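Local coordinates for probable ABC transporter phosphite binding protein PhnD1 (Prochlorococcus marinus str. MIT 9301, PDB 5LQ5) that binds inorganic phosphite strongly in the periplasm and probably delivers it to the ABC transporter complex PhnD1C1E1 for uptake, at residues A[2-14]-A[206-218]. Sequence-based numbering, arbitrary orientation.
Sequences NPKVLKVGAIPDQ and YHWVAQGDLENRF. With PO3 (phosphite ion), chain B.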
loop_
_atom_site.group_PDB
_atom_site.type_symbol
_atom_site.label_atom_id
_atom_site.label_comp_id
_atom_site.label_asym_id
_atom_site.label_seq_id
_atom_site.Cartn_x
_atom_site.Cartn_y
_atom_site.Cartn_z
ATOM N N ASN A 2 1.485 16.300 20.810
ATOM C CA ASN A 2 0.565 17.481 20.684
ATOM C C ASN A 2 -0.850 17.063 20.285
ATOM O O ASN A 2 -1.113 16.739 19.121
ATOM C CB ASN A 2 1.104 18.513 19.678
ATOM C CG ASN A 2 2.324 19.257 20.201
ATOM O OD1 ASN A 2 2.553 19.340 21.413
ATOM N ND2 ASN A 2 3.114 19.815 19.287
ATOM N N PRO A 3 -1.787 17.125 21.237
ATOM C CA PRO A 3 -3.122 16.624 20.968
ATOM C C PRO A 3 -3.982 17.510 20.080
ATOM O O PRO A 3 -5.020 17.034 19.613
ATOM C CB PRO A 3 -3.748 16.546 22.371
ATOM C CG PRO A 3 -2.921 17.466 23.239
ATOM C CD PRO A 3 -1.774 17.989 22.431
ATOM N N LYS A 4 -3.598 18.771 19.867
ATOM C CA LYS A 4 -4.426 19.650 19.029
ATOM C C LYS A 4 -4.037 19.639 17.552
ATOM O O LYS A 4 -4.689 20.275 16.737
ATOM C CB LYS A 4 -4.512 21.076 19.567
ATOM C CG LYS A 4 -5.468 21.943 18.739
ATOM C CD LYS A 4 -5.680 23.364 19.232
ATOM C CE LYS A 4 -6.610 24.138 18.289
ATOM N NZ LYS A 4 -6.898 25.550 18.668
ATOM N N VAL A 5 -2.998 18.902 17.206
ATOM C CA VAL A 5 -2.614 18.719 15.803
ATOM C C VAL A 5 -3.102 17.345 15.329
ATOM O O VAL A 5 -2.845 16.306 15.997
ATOM C CB VAL A 5 -1.096 18.777 15.631
ATOM C CG1 VAL A 5 -0.717 18.563 14.172
ATOM C CG2 VAL A 5 -0.548 20.113 16.133
ATOM N N LEU A 6 -3.798 17.332 14.195
ATOM C CA LEU A 6 -4.207 16.086 13.535
ATOM C C LEU A 6 -3.014 15.589 12.688
ATOM O O LEU A 6 -2.608 16.220 11.738
ATOM C CB LEU A 6 -5.447 16.268 12.629
ATOM C CG LEU A 6 -6.048 14.991 12.032
ATOM C CD1 LEU A 6 -6.761 14.151 13.081
ATOM C CD2 LEU A 6 -7.024 15.326 10.905
ATOM N N LYS A 7 -2.513 14.421 13.034
ATOM C CA LYS A 7 -1.250 13.907 12.510
ATOM C C LYS A 7 -1.576 12.809 11.511
ATOM O O LYS A 7 -2.197 11.818 11.846
ATOM C CB LYS A 7 -0.376 13.397 13.655
ATOM C CG LYS A 7 0.018 14.488 14.665
ATOM C CD LYS A 7 0.667 13.890 15.907
ATOM C CE LYS A 7 0.257 14.648 17.161
ATOM N NZ LYS A 7 -1.129 14.318 17.581
ATOM N N VAL A 8 -1.220 13.067 10.265
ATOM C CA VAL A 8 -1.428 12.195 9.119
ATOM C C VAL A 8 -0.179 11.369 8.877
ATOM O O VAL A 8 0.943 11.868 8.933
ATOM C CB VAL A 8 -1.811 12.999 7.858
ATOM C CG1 VAL A 8 -1.854 12.155 6.585
ATOM C CG2 VAL A 8 -3.160 13.691 8.046
ATOM N N GLY A 9 -0.375 10.076 8.683
ATOM C CA GLY A 9 0.722 9.156 8.339
ATOM C C GLY A 9 0.342 8.262 7.158
ATOM O O GLY A 9 -0.806 8.288 6.644
ATOM N N ALA A 10 1.307 7.477 6.735
ATOM C CA ALA A 10 1.123 6.582 5.607
ATOM C C ALA A 10 2.213 5.532 5.569
ATOM O O ALA A 10 3.371 5.812 5.865
ATOM C CB ALA A 10 1.145 7.362 4.326
ATOM N N ILE A 11 1.861 4.322 5.160
ATOM C CA ILE A 11 2.889 3.329 4.893
ATOM C C ILE A 11 3.832 3.868 3.796
ATOM O O ILE A 11 3.358 4.458 2.804
ATOM C CB ILE A 11 2.337 1.939 4.524
ATOM C CG1 ILE A 11 1.335 2.012 3.362
ATOM C CG2 ILE A 11 1.719 1.266 5.773
ATOM C CD1 ILE A 11 1.061 0.667 2.746
ATOM N N PRO A 12 5.151 3.678 3.942
ATOM C CA PRO A 12 6.117 4.214 2.976
ATOM C C PRO A 12 6.310 3.267 1.788
ATOM O O PRO A 12 7.335 2.603 1.636
ATOM C CB PRO A 12 7.381 4.358 3.810
ATOM C CG PRO A 12 7.271 3.277 4.854
ATOM C CD PRO A 12 5.806 3.165 5.160
ATOM N N ASP A 13 5.275 3.227 0.948
ATOM C CA ASP A 13 5.133 2.230 -0.136
ATOM C C ASP A 13 5.765 2.682 -1.451
ATOM O O ASP A 13 5.820 1.929 -2.413
ATOM C CB ASP A 13 3.670 1.822 -0.323
ATOM C CG ASP A 13 2.803 2.923 -0.957
ATOM O OD1 ASP A 13 3.159 4.117 -0.881
ATOM O OD2 ASP A 13 1.776 2.577 -1.550
ATOM N N GLN A 14 6.203 3.944 -1.453
ATOM C CA GLN A 14 6.820 4.612 -2.600
ATOM C C GLN A 14 7.938 5.530 -2.093
ATOM O O GLN A 14 8.059 5.752 -0.905
ATOM C CB GLN A 14 5.744 5.413 -3.374
ATOM C CG GLN A 14 4.755 4.483 -4.062
ATOM C CD GLN A 14 3.539 5.221 -4.529
ATOM O OE1 GLN A 14 2.509 5.267 -3.862
ATOM N NE2 GLN A 14 3.648 5.783 -5.663
ATOM N N TYR A 206 -5.761 -0.890 0.020
ATOM C CA TYR A 206 -5.497 0.303 0.810
ATOM C C TYR A 206 -6.728 0.923 1.434
ATOM O O TYR A 206 -7.829 0.845 0.886
ATOM C CB TYR A 206 -4.802 1.372 -0.023
ATOM C CG TYR A 206 -3.411 1.049 -0.505
ATOM C CD1 TYR A 206 -2.319 1.617 0.119
ATOM C CD2 TYR A 206 -3.175 0.254 -1.619
ATOM C CE1 TYR A 206 -1.029 1.385 -0.306
ATOM C CE2 TYR A 206 -1.869 -0.012 -2.068
ATOM C CZ TYR A 206 -0.803 0.583 -1.432
ATOM O OH TYR A 206 0.477 0.303 -1.923
ATOM N N HIS A 207 -6.525 1.557 2.585
ATOM C CA HIS A 207 -7.582 2.260 3.300
ATOM C C HIS A 207 -7.078 3.196 4.370
ATOM O O HIS A 207 -5.995 2.990 4.938
ATOM C CB HIS A 207 -8.578 1.267 3.899
ATOM C CG HIS A 207 -8.001 0.294 4.885
ATOM N ND1 HIS A 207 -7.181 -0.755 4.518
ATOM C CD2 HIS A 207 -8.197 0.163 6.215
ATOM C CE1 HIS A 207 -6.872 -1.461 5.595
ATOM N NE2 HIS A 207 -7.481 -0.928 6.633
ATOM N N TRP A 208 -7.863 4.245 4.603
ATOM C CA TRP A 208 -7.648 5.178 5.683
ATOM C C TRP A 208 -8.192 4.628 6.975
ATOM O O TRP A 208 -9.321 4.165 7.025
ATOM C CB TRP A 208 -8.341 6.511 5.429
ATOM C CG TRP A 208 -7.718 7.386 4.375
ATOM C CD1 TRP A 208 -8.190 7.648 3.107
ATOM C CD2 TRP A 208 -6.533 8.177 4.532
ATOM N NE1 TRP A 208 -7.344 8.515 2.476
ATOM C CE2 TRP A 208 -6.334 8.868 3.327
ATOM C CE3 TRP A 208 -5.616 8.339 5.565
ATOM C CZ2 TRP A 208 -5.253 9.722 3.140
ATOM C CZ3 TRP A 208 -4.554 9.199 5.387
ATOM C CH2 TRP A 208 -4.378 9.871 4.183
ATOM N N VAL A 209 -7.411 4.785 8.031
ATOM C CA VAL A 209 -7.756 4.391 9.383
ATOM C C VAL A 209 -7.570 5.581 10.305
ATOM O O VAL A 209 -6.511 6.200 10.298
ATOM C CB VAL A 209 -6.926 3.195 9.876
ATOM C CG1 VAL A 209 -7.357 2.783 11.287
ATOM C CG2 VAL A 209 -7.059 2.000 8.922
ATOM N N ALA A 210 -8.565 5.853 11.156
ATOM C CA ALA A 210 -8.477 6.936 12.149
ATOM C C ALA A 210 -8.536 6.393 13.582
ATOM O O ALA A 210 -9.160 5.343 13.842
ATOM C CB ALA A 210 -9.593 7.966 11.955
ATOM N N GLN A 211 -7.927 7.118 14.505
ATOM C CA GLN A 211 -8.058 6.872 15.943
ATOM C C GLN A 211 -9.526 6.988 16.339
ATOM O O GLN A 211 -10.293 7.787 15.776
ATOM C CB GLN A 211 -7.240 7.845 16.793
ATOM C CG GLN A 211 -5.748 7.799 16.581
ATOM C CD GLN A 211 -5.066 6.571 17.160
ATOM O OE1 GLN A 211 -5.653 5.790 17.894
ATOM N NE2 GLN A 211 -3.817 6.402 16.811
ATOM N N GLY A 212 -9.872 6.217 17.354
ATOM C CA GLY A 212 -11.225 6.172 17.904
ATOM C C GLY A 212 -11.551 7.286 18.863
ATOM O O GLY A 212 -12.710 7.456 19.229
ATOM N N ASP A 213 -10.545 8.045 19.277
ATOM C CA ASP A 213 -10.737 9.067 20.333
ATOM C C ASP A 213 -10.691 10.512 19.896
ATOM O O ASP A 213 -10.459 11.420 20.723
ATOM C CB ASP A 213 -9.730 8.861 21.460
ATOM C CG ASP A 213 -8.271 8.923 20.990
ATOM O OD1 ASP A 213 -7.900 9.717 20.088
ATOM O OD2 ASP A 213 -7.464 8.151 21.538
ATOM N N LEU A 214 -10.907 10.744 18.614
ATOM C CA LEU A 214 -10.719 12.083 18.095
ATOM C C LEU A 214 -11.664 13.127 18.686
ATOM O O LEU A 214 -11.262 14.279 18.850
ATOM C CB LEU A 214 -10.740 12.094 16.570
ATOM C CG LEU A 214 -9.586 11.264 15.976
ATOM C CD1 LEU A 214 -9.680 11.337 14.470
ATOM C CD2 LEU A 214 -8.202 11.720 16.433
ATOM N N GLU A 215 -12.879 12.706 19.028
ATOM C CA GLU A 215 -13.882 13.605 19.653
ATOM C C GLU A 215 -13.411 14.290 20.929
ATOM O O GLU A 215 -13.719 15.459 21.140
ATOM C CB GLU A 215 -15.181 12.891 19.957
ATOM C CG GLU A 215 -16.178 13.011 18.832
ATOM C CD GLU A 215 -15.954 11.962 17.778
ATOM O OE1 GLU A 215 -15.676 10.809 18.156
ATOM O OE2 GLU A 215 -16.051 12.277 16.579
ATOM N N ASN A 216 -12.667 13.569 21.754
ATOM C CA ASN A 216 -12.145 14.165 22.998
ATOM C C ASN A 216 -11.162 15.313 22.774
ATOM O O ASN A 216 -11.023 16.183 23.617
ATOM C CB ASN A 216 -11.479 13.117 23.873
ATOM C CG ASN A 216 -12.405 11.969 24.211
ATOM O OD1 ASN A 216 -13.603 12.162 24.441
ATOM N ND2 ASN A 216 -11.851 10.761 24.249
ATOM N N ARG A 217 -10.475 15.295 21.645
ATOM C CA ARG A 217 -9.517 16.360 21.304
ATOM C C ARG A 217 -10.099 17.426 20.394
ATOM O O ARG A 217 -9.711 18.595 20.489
ATOM C CB ARG A 217 -8.287 15.788 20.614
ATOM C CG ARG A 217 -7.501 14.815 21.457
ATOM C CD ARG A 217 -6.856 13.782 20.561
ATOM N NE ARG A 217 -5.935 14.414 19.633
ATOM C CZ ARG A 217 -5.273 13.756 18.684
ATOM N NH1 ARG A 217 -5.453 12.445 18.540
ATOM N NH2 ARG A 217 -4.461 14.421 17.882
ATOM N N PHE A 218 -10.992 17.014 19.497
ATOM C CA PHE A 218 -11.476 17.904 18.408
ATOM C C PHE A 218 -12.955 18.270 18.457
ATOM O O PHE A 218 -13.402 19.123 17.679
ATOM C CB PHE A 218 -11.111 17.320 17.033
ATOM C CG PHE A 218 -9.612 17.223 16.800
ATOM C CD1 PHE A 218 -8.850 18.355 16.594
ATOM C CD2 PHE A 218 -8.963 15.989 16.831
ATOM C CE1 PHE A 218 -7.482 18.274 16.387
ATOM C CE2 PHE A 218 -7.592 15.895 16.621
ATOM C CZ PHE A 218 -6.845 17.045 16.406
HETATM P P PO3 B . 0.429 -2.463 0.329
HETATM O O1 PO3 B . -0.200 -3.190 -0.906
HETATM O O2 PO3 B . 0.131 -3.159 1.720
HETATM O O3 PO3 B . 1.950 -2.221 0.125
#
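Arg217 grips the carbonyl oxygen of Pro3 side-on with two nitrogens. Its NE lies 2.8 Å from Pro3 O, on a lone pair in the carbonyl plane, with a fairly straight N-H...O angle of 161°. NH2 reaches the same oxygen by a more bent bond, at 3.2 Å, from above that plane. A turn of the arginine chain about CG-CD (chi3 61°) swings the guanidinium so that its NE/NH2 edge meets Pro3 O, and Phe218 CE2 lies over one face, offset toward the rim. NH1 forms a salt bridge with Asp59, and Lys7 NZ, 3.3 Å from Arg217 NH2, is occupied by the carbonyls of Asn2 and Val5; Asp59 probably eases the proximity of the two cations. A leucine in place of Arg217 would probably leave Pro3 O without its two donors and Asp59 without its salt-bridge mate.

Among the apolar contacts, Phe218 CE2 meets Leu6 CD1 at 4.0 Å, while Val8 CG1 approaches the edge of the Trp208 ring, 4.2 Å from CH2. Ile11 CD1 touches Tyr206 CE1 at 3.8 Å.

At the pocket end, Tyr206 OH donates to the anti lone pair of Asp13 OD2 (2.6 Å), carboxylate and ring planes standing 66° apart. With OH 3.6 Å from the phosphorus, Tyr206 lines the phosphite pocket, at the end of a mixed sheet where strand 60-63 separates 5-10 from antiparallel 207-210, as in periplasmic binding proteins.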